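Local atomic coordinates of calcium-regulated actin-bundling protein (Dictyostelium discoideum, PDB entry 4X3N), a protein that binds and bundles actin filaments under the control of calcium and may help to build and reorganise filopodia and pseudopodia during cell movement. Residues A[24-28]-A[29-33]; A[182-185]-A[186-190]. One frame throughout, in Å; residues are numbered along the deposited sequence.

Contact 1: A[24-28]-A[29-33]; sequences EKLSA and EAMEF
Ser27 meets Ala30 at the start of helix 28-38. The tight part of the contact is this cap and the close backbone around it, although Ser27 is itself exposed. Ser27 is the N-cap. Ser27 OG accepts the backbone N-H of Ala30 N at 2.8 Å, with an N-H...O angle of 159°. The chi1 of 73° sets OG between the backbone N and the carbonyl carbon of its own residue, and from there it reaches over the first turn. Ser27 OG also lies 3.3 Å from Ala30 CB. Backbone bonds start the helix: Met31 N donates to Ser27 O at 2.9 Å and Glu32 N to Ala28 O at 3.0 Å. The second is more bent, at 139°.

Leu26 adds an apolar patch just ahead of the cap. Leu26 CB rests against Ala30 CB at 4.0 Å. Leu26 CD1 touches Met31 CE at 3.9 Å, and the two side chains cross at about a right angle. Met31 is bent at chi2 and chi3, which carries its methyl to the leucine.

The glutamate chains form the solvent side, extended beyond CG. Glu29 touches Met175, and Glu32 touches Gln83 of the second subunit.

Leu26 also packs on Ala168 and Phe33 on Phe170, both on helix 167-174. Met31 touches Asn146 of the calcium-binding loop and the same Gln83, so this helix start touches that loop, helix 167-174 and the second subunit.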
ATOM      1  N   GLU A  24       7.453   4.681 -27.794  1.00 60.61           N
ATOM      2  CA  GLU A  24       6.192   4.215 -28.434  1.00 57.96           C
ATOM      3  C   GLU A  24       5.280   3.895 -27.252  1.00 57.94           C
ATOM      4  O   GLU A  24       5.522   2.944 -26.513  1.00 54.32           O
ATOM      5  CB  GLU A  24       6.407   2.973 -29.353  1.00 54.54           C
ATOM      6  CG  GLU A  24       5.574   2.999 -30.641  1.00 57.58           C
ATOM      7  CD  GLU A  24       5.327   1.616 -31.292  1.00 60.65           C
ATOM      8  OE1 GLU A  24       6.285   1.016 -31.840  1.00 56.70           O
ATOM      9  OE2 GLU A  24       4.157   1.118 -31.290  1.00 57.67           O
ATOM     10  N   LYS A  25       4.291   4.749 -27.052  1.00 53.76           N
ATOM     11  CA  LYS A  25       3.175   4.465 -26.194  1.00 52.82           C
ATOM     12  C   LYS A  25       2.450   3.196 -26.672  1.00 46.41           C
ATOM     13  O   LYS A  25       2.381   2.950 -27.845  1.00 46.18           O
ATOM     14  CB  LYS A  25       2.232   5.645 -26.269  1.00 57.05           C
ATOM     15  CG  LYS A  25       1.765   6.159 -24.922  1.00 62.02           C
ATOM     16  CD  LYS A  25       0.976   7.461 -25.075  1.00 65.11           C
ATOM     17  CE  LYS A  25      -0.358   7.278 -25.817  1.00 69.33           C
ATOM     18  NZ  LYS A  25      -1.518   6.925 -24.935  1.00 70.01           N
ATOM     19  N   LEU A  26       1.919   2.384 -25.765  1.00 41.64           N
ATOM     20  CA  LEU A  26       1.209   1.167 -26.135  1.00 36.55           C
ATOM     21  C   LEU A  26      -0.272   1.431 -26.397  1.00 34.99           C
ATOM     22  O   LEU A  26      -0.867   2.230 -25.738  1.00 36.03           O
ATOM     23  CB  LEU A  26       1.313   0.147 -25.004  1.00 36.23           C
ATOM     24  CG  LEU A  26       2.718  -0.288 -24.576  1.00 37.24           C
ATOM     25  CD1 LEU A  26       2.651  -1.191 -23.362  1.00 35.84           C
ATOM     26  CD2 LEU A  26       3.440  -1.044 -25.674  1.00 33.20           C
ATOM     27  N   SER A  27      -0.862   0.713 -27.336  1.00 38.09           N
ATOM     28  CA  SER A  27      -2.308   0.648 -27.479  1.00 38.09           C
ATOM     29  C   SER A  27      -2.926   0.146 -26.182  1.00 40.26           C
ATOM     30  O   SER A  27      -2.232  -0.439 -25.332  1.00 32.00           O
ATOM     31  CB  SER A  27      -2.654  -0.353 -28.557  1.00 39.29           C
ATOM     32  OG  SER A  27      -2.431  -1.669 -28.087  1.00 40.98           O
ATOM     33  N   ALA A  28      -4.226   0.365 -26.023  1.00 36.45           N
ATOM     34  CA  ALA A  28      -4.927  -0.168 -24.865  1.00 35.78           C
ATOM     35  C   ALA A  28      -4.819  -1.689 -24.804  1.00 38.98           C
ATOM     36  O   ALA A  28      -4.728  -2.287 -23.718  1.00 36.39           O
ATOM     37  CB  ALA A  28      -6.394   0.253 -24.882  1.00 34.68           C
ATOM     38  N   GLU A  29      -4.854  -2.311 -25.966  1.00 38.54           N
ATOM     39  CA  GLU A  29      -4.838  -3.743 -26.010  1.00 38.93           C
ATOM     40  C   GLU A  29      -3.462  -4.269 -25.577  1.00 34.95           C
ATOM     41  O   GLU A  29      -3.359  -5.273 -24.922  1.00 29.01           O
ATOM     42  CB  GLU A  29      -5.130  -4.175 -27.446  1.00 41.08           C
ATOM     43  CG  GLU A  29      -5.418  -5.666 -27.630  1.00 47.53           C
ATOM     44  CD  GLU A  29      -5.456  -6.112 -29.100  1.00 52.97           C
ATOM     45  OE1 GLU A  29      -5.746  -5.281 -29.998  1.00 59.31           O
ATOM     46  OE2 GLU A  29      -5.181  -7.303 -29.362  1.00 44.26           O
ATOM     47  N   ALA A  30      -2.406  -3.605 -26.021  1.00 31.49           N
ATOM     48  CA  ALA A  30      -1.054  -4.034 -25.689  1.00 30.71           C
ATOM     49  C   ALA A  30      -0.800  -3.730 -24.185  1.00 28.38           C
ATOM     50  O   ALA A  30      -0.203  -4.532 -23.497  1.00 27.46           O
ATOM     51  CB  ALA A  30      -0.061  -3.311 -26.541  1.00 30.64           C
ATOM     52  N   MET A  31      -1.264  -2.579 -23.696  1.00 26.84           N
ATOM     53  CA  MET A  31      -1.113  -2.237 -22.297  1.00 27.02           C
ATOM     54  C   MET A  31      -1.795  -3.269 -21.426  1.00 26.65           C
ATOM     55  O   MET A  31      -1.271  -3.620 -20.386  1.00 23.34           O
ATOM     56  CB  MET A  31      -1.659  -0.853 -22.015  1.00 28.15           C
ATOM     57  CG  MET A  31      -1.391  -0.335 -20.622  1.00 28.76           C
ATOM     58  SD  MET A  31       0.376  -0.366 -20.163  1.00 30.41           S
ATOM     59  CE  MET A  31       0.904   1.218 -20.873  1.00 29.09           C
ATOM     60  N   GLU A  32      -2.941  -3.797 -21.853  1.00 25.89           N
ATOM     61  CA  GLU A  32      -3.680  -4.686 -20.978  1.00 27.61           C
ATOM     62  C   GLU A  32      -2.888  -5.957 -20.894  1.00 27.30           C
ATOM     63  O   GLU A  32      -2.736  -6.542 -19.802  1.00 28.79           O
ATOM     64  CB  GLU A  32      -5.104  -4.965 -21.510  1.00 32.03           C
ATOM     65  CG  GLU A  32      -5.815  -6.108 -20.771  1.00 37.01           C
ATOM     66  CD  GLU A  32      -6.973  -6.738 -21.578  1.00 46.49           C
ATOM     67  OE1 GLU A  32      -7.200  -6.341 -22.746  1.00 52.70           O
ATOM     68  OE2 GLU A  32      -7.675  -7.632 -21.051  1.00 48.77           O
ATOM     69  N   PHE A  33      -2.406  -6.410 -22.060  1.00 27.05           N
ATOM     70  CA  PHE A  33      -1.512  -7.585 -22.119  1.00 26.87           C
ATOM     71  C   PHE A  33      -0.322  -7.410 -21.189  1.00 25.13           C
ATOM     72  O   PHE A  33      -0.021  -8.233 -20.343  1.00 21.28           O
ATOM     73  CB  PHE A  33      -1.020  -7.810 -23.549  1.00 26.97           C
ATOM     74  CG  PHE A  33      -0.003  -8.887 -23.655  1.00 25.44           C
ATOM     75  CD1 PHE A  33      -0.387 -10.234 -23.563  1.00 25.58           C
ATOM     76  CD2 PHE A  33       1.310  -8.596 -23.812  1.00 24.93           C
ATOM     77  CE1 PHE A  33       0.556 -11.232 -23.682  1.00 24.96           C
ATOM     78  CE2 PHE A  33       2.240  -9.586 -23.912  1.00 25.25           C
ATOM     79  CZ  PHE A  33       1.876 -10.894 -23.817  1.00 25.41           C
TER

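Contact 2: A[182-185]-A[186-190]; sequences EIKK and ARLAL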
ATOM      1  N   GLU A 182       1.879 -28.748 -22.859  1.00 30.05           N
ATOM      2  CA  GLU A 182       2.931 -29.610 -22.356  1.00 30.08           C
ATOM      3  C   GLU A 182       3.850 -28.779 -21.471  1.00 30.04           C
ATOM      4  O   GLU A 182       4.407 -29.274 -20.469  1.00 27.24           O
ATOM      5  CB  GLU A 182       3.729 -30.258 -23.473  1.00 34.00           C
ATOM      6  CG  GLU A 182       2.914 -31.296 -24.274  1.00 37.76           C
ATOM      7  CD  GLU A 182       2.089 -30.680 -25.442  1.00 40.28           C
ATOM      8  OE1 GLU A 182       1.809 -29.431 -25.485  1.00 35.90           O
ATOM      9  OE2 GLU A 182       1.728 -31.483 -26.335  1.00 42.67           O
ATOM     10  N   ILE A 183       4.009 -27.526 -21.860  1.00 26.80           N
ATOM     11  CA  ILE A 183       4.834 -26.600 -21.094  1.00 28.53           C
ATOM     12  C   ILE A 183       4.128 -26.235 -19.790  1.00 27.45           C
ATOM     13  O   ILE A 183       4.744 -26.305 -18.742  1.00 27.31           O
ATOM     14  CB  ILE A 183       5.210 -25.381 -21.949  1.00 29.36           C
ATOM     15  CG1 ILE A 183       6.155 -25.845 -23.077  1.00 31.81           C
ATOM     16  CG2 ILE A 183       5.838 -24.282 -21.104  1.00 28.21           C
ATOM     17  CD1 ILE A 183       6.550 -24.771 -24.065  1.00 33.90           C
ATOM     18  N   LYS A 184       2.835 -25.928 -19.838  1.00 25.20           N
ATOM     19  CA  LYS A 184       2.135 -25.602 -18.636  1.00 26.20           C
ATOM     20  C   LYS A 184       2.230 -26.767 -17.685  1.00 24.97           C
ATOM     21  O   LYS A 184       2.494 -26.585 -16.508  1.00 25.04           O
ATOM     22  CB  LYS A 184       0.680 -25.259 -18.908  1.00 28.22           C
ATOM     23  CG  LYS A 184      -0.110 -24.796 -17.698  1.00 29.63           C
ATOM     24  CD  LYS A 184      -1.529 -24.478 -18.123  1.00 32.81           C
ATOM     25  CE  LYS A 184      -2.317 -23.899 -16.977  1.00 38.52           C
ATOM     26  NZ  LYS A 184      -3.726 -24.389 -17.007  1.00 45.38           N
ATOM     27  N   LYS A 185       2.075 -27.970 -18.189  1.00 29.12           N
ATOM     28  CA  LYS A 185       2.164 -29.170 -17.335  1.00 27.66           C
ATOM     29  C   LYS A 185       3.470 -29.246 -16.616  1.00 28.23           C
ATOM     30  O   LYS A 185       3.518 -29.530 -15.430  1.00 28.51           O
ATOM     31  CB  LYS A 185       1.971 -30.434 -18.161  1.00 30.29           C
ATOM     32  CG  LYS A 185       0.490 -30.750 -18.370  1.00 34.76           C
ATOM     33  CD  LYS A 185       0.306 -32.022 -19.218  1.00 39.61           C
ATOM     34  CE  LYS A 185      -1.161 -32.519 -19.298  1.00 42.60           C
ATOM     35  NZ  LYS A 185      -2.085 -31.521 -19.898  1.00 41.87           N
ATOM     36  N   ALA A 186       4.545 -29.006 -17.351  1.00 25.79           N
ATOM     37  CA  ALA A 186       5.851 -29.087 -16.816  1.00 25.80           C
ATOM     38  C   ALA A 186       6.094 -27.963 -15.804  1.00 24.06           C
ATOM     39  O   ALA A 186       6.680 -28.202 -14.746  1.00 24.06           O
ATOM     40  CB  ALA A 186       6.868 -29.005 -17.971  1.00 28.68           C
ATOM     41  N   ARG A 187       5.630 -26.738 -16.102  1.00 22.22           N
ATOM     42  CA  ARG A 187       5.757 -25.640 -15.119  1.00 22.83           C
ATOM     43  C   ARG A 187       5.039 -26.016 -13.780  1.00 23.62           C
ATOM     44  O   ARG A 187       5.555 -25.867 -12.686  1.00 21.67           O
ATOM     45  CB  ARG A 187       5.100 -24.370 -15.667  1.00 23.40           C
ATOM     46  CG  ARG A 187       5.139 -23.237 -14.660  1.00 24.30           C
ATOM     47  CD  ARG A 187       4.783 -21.886 -15.247  1.00 26.69           C
ATOM     48  NE  ARG A 187       3.552 -21.852 -16.012  1.00 26.27           N
ATOM     49  CZ  ARG A 187       2.332 -21.791 -15.474  1.00 24.95           C
ATOM     50  NH1 ARG A 187       2.117 -21.855 -14.170  1.00 27.92           N
ATOM     51  NH2 ARG A 187       1.308 -21.701 -16.266  1.00 28.28           N
ATOM     52  N   LEU A 188       3.832 -26.500 -13.900  1.00 22.97           N
ATOM     53  CA  LEU A 188       3.078 -26.874 -12.713  1.00 27.26           C
ATOM     54  C   LEU A 188       3.663 -28.064 -12.005  1.00 26.09           C
ATOM     55  O   LEU A 188       3.570 -28.144 -10.783  1.00 27.11           O
ATOM     56  CB  LEU A 188       1.614 -27.169 -13.065  1.00 27.56           C
ATOM     57  CG  LEU A 188       0.857 -25.968 -13.610  1.00 32.11           C
ATOM     58  CD1 LEU A 188      -0.533 -26.389 -14.125  1.00 34.84           C
ATOM     59  CD2 LEU A 188       0.760 -24.922 -12.530  1.00 33.31           C
ATOM     60  N   ALA A 189       4.270 -28.990 -12.731  1.00 24.33           N
ATOM     61  CA  ALA A 189       4.984 -30.044 -12.055  1.00 23.99           C
ATOM     62  C   ALA A 189       6.168 -29.504 -11.239  1.00 23.68           C
ATOM     63  O   ALA A 189       6.473 -29.952 -10.126  1.00 21.00           O
ATOM     64  CB  ALA A 189       5.470 -31.066 -13.070  1.00 24.56           C
ATOM     65  N   LEU A 190       6.885 -28.559 -11.821  1.00 23.95           N
ATOM     66  CA  LEU A 190       7.920 -27.850 -11.058  1.00 24.60           C
ATOM     67  C   LEU A 190       7.343 -27.115  -9.829  1.00 24.30           C
ATOM     68  O   LEU A 190       7.920 -27.174  -8.765  1.00 25.23           O
ATOM     69  CB  LEU A 190       8.724 -26.932 -11.970  1.00 22.80           C
ATOM     70  CG  LEU A 190       9.767 -27.650 -12.855  1.00 22.57           C
ATOM     71  CD1 LEU A 190      10.213 -26.830 -14.043  1.00 22.60           C
ATOM     72  CD2 LEU A 190      10.949 -28.138 -12.063  1.00 21.43           C
TER
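Lys184 leaves the helix with CG opposite its backbone N (chi1 -176°), and Arg187 does the same one turn on (chi1 177°). Arg187 then bends at chi3 (51°), which brings its guanidinium to the lysine chain. Lys184 CG comes within 3.7 Å of Arg187 NH2, approaching the guanidinium obliquely. Lys184 also runs beside Leu188, pointing the same way, with Lys184 CG 3.9 Å from Leu188 CD1. Leu188 CG also sits 3.4 Å from Lys184 O.

Below these side chains lie regular i to i+4 helix bonds. Arg187 N binds Ile183 O at 2.8 Å, and Leu188 N binds Lys184 O at 2.9 Å. Ala186 and Ile183 are buried: Ala186 packs on Ala247 of helix 232-255 and Met279 of helix 273-290, and Ile183 on Tyr255.

The lysine therefore meets its neighbours through its aliphatic part. Lys184 NZ stays 5.8 Å from Arg187 NH2, so the two like charges do not touch. Glu182 forms a salt bridge with Lys254, which joins helix 181-211 to helix 232-255. Arg187 NH2 forms one with Glu179. Glu179, which the Lys184 side chain also touches, probably offsets part of the positive charge of this pair.

In the fold
The modelled chain begins at Glu24, and contact 1 comes at once, where the leading loop turns into helix 28-38. Contact 2 follows much later, near the start of the long helix 181-211. Each closes only a local turn. They stand in series, so neither encloses nor crosses the other. Their centres are 29 Å apart, and their nearest atoms are about 13 Å apart. Between them the chain passes through the calcium-binding loop and helix 167-174. Contact 1 joins the N-terminal helix to that region. Contact 2 belongs to the elongated C-terminal helical part, where helix 181-211 packs against helices 232-255 and 273-290.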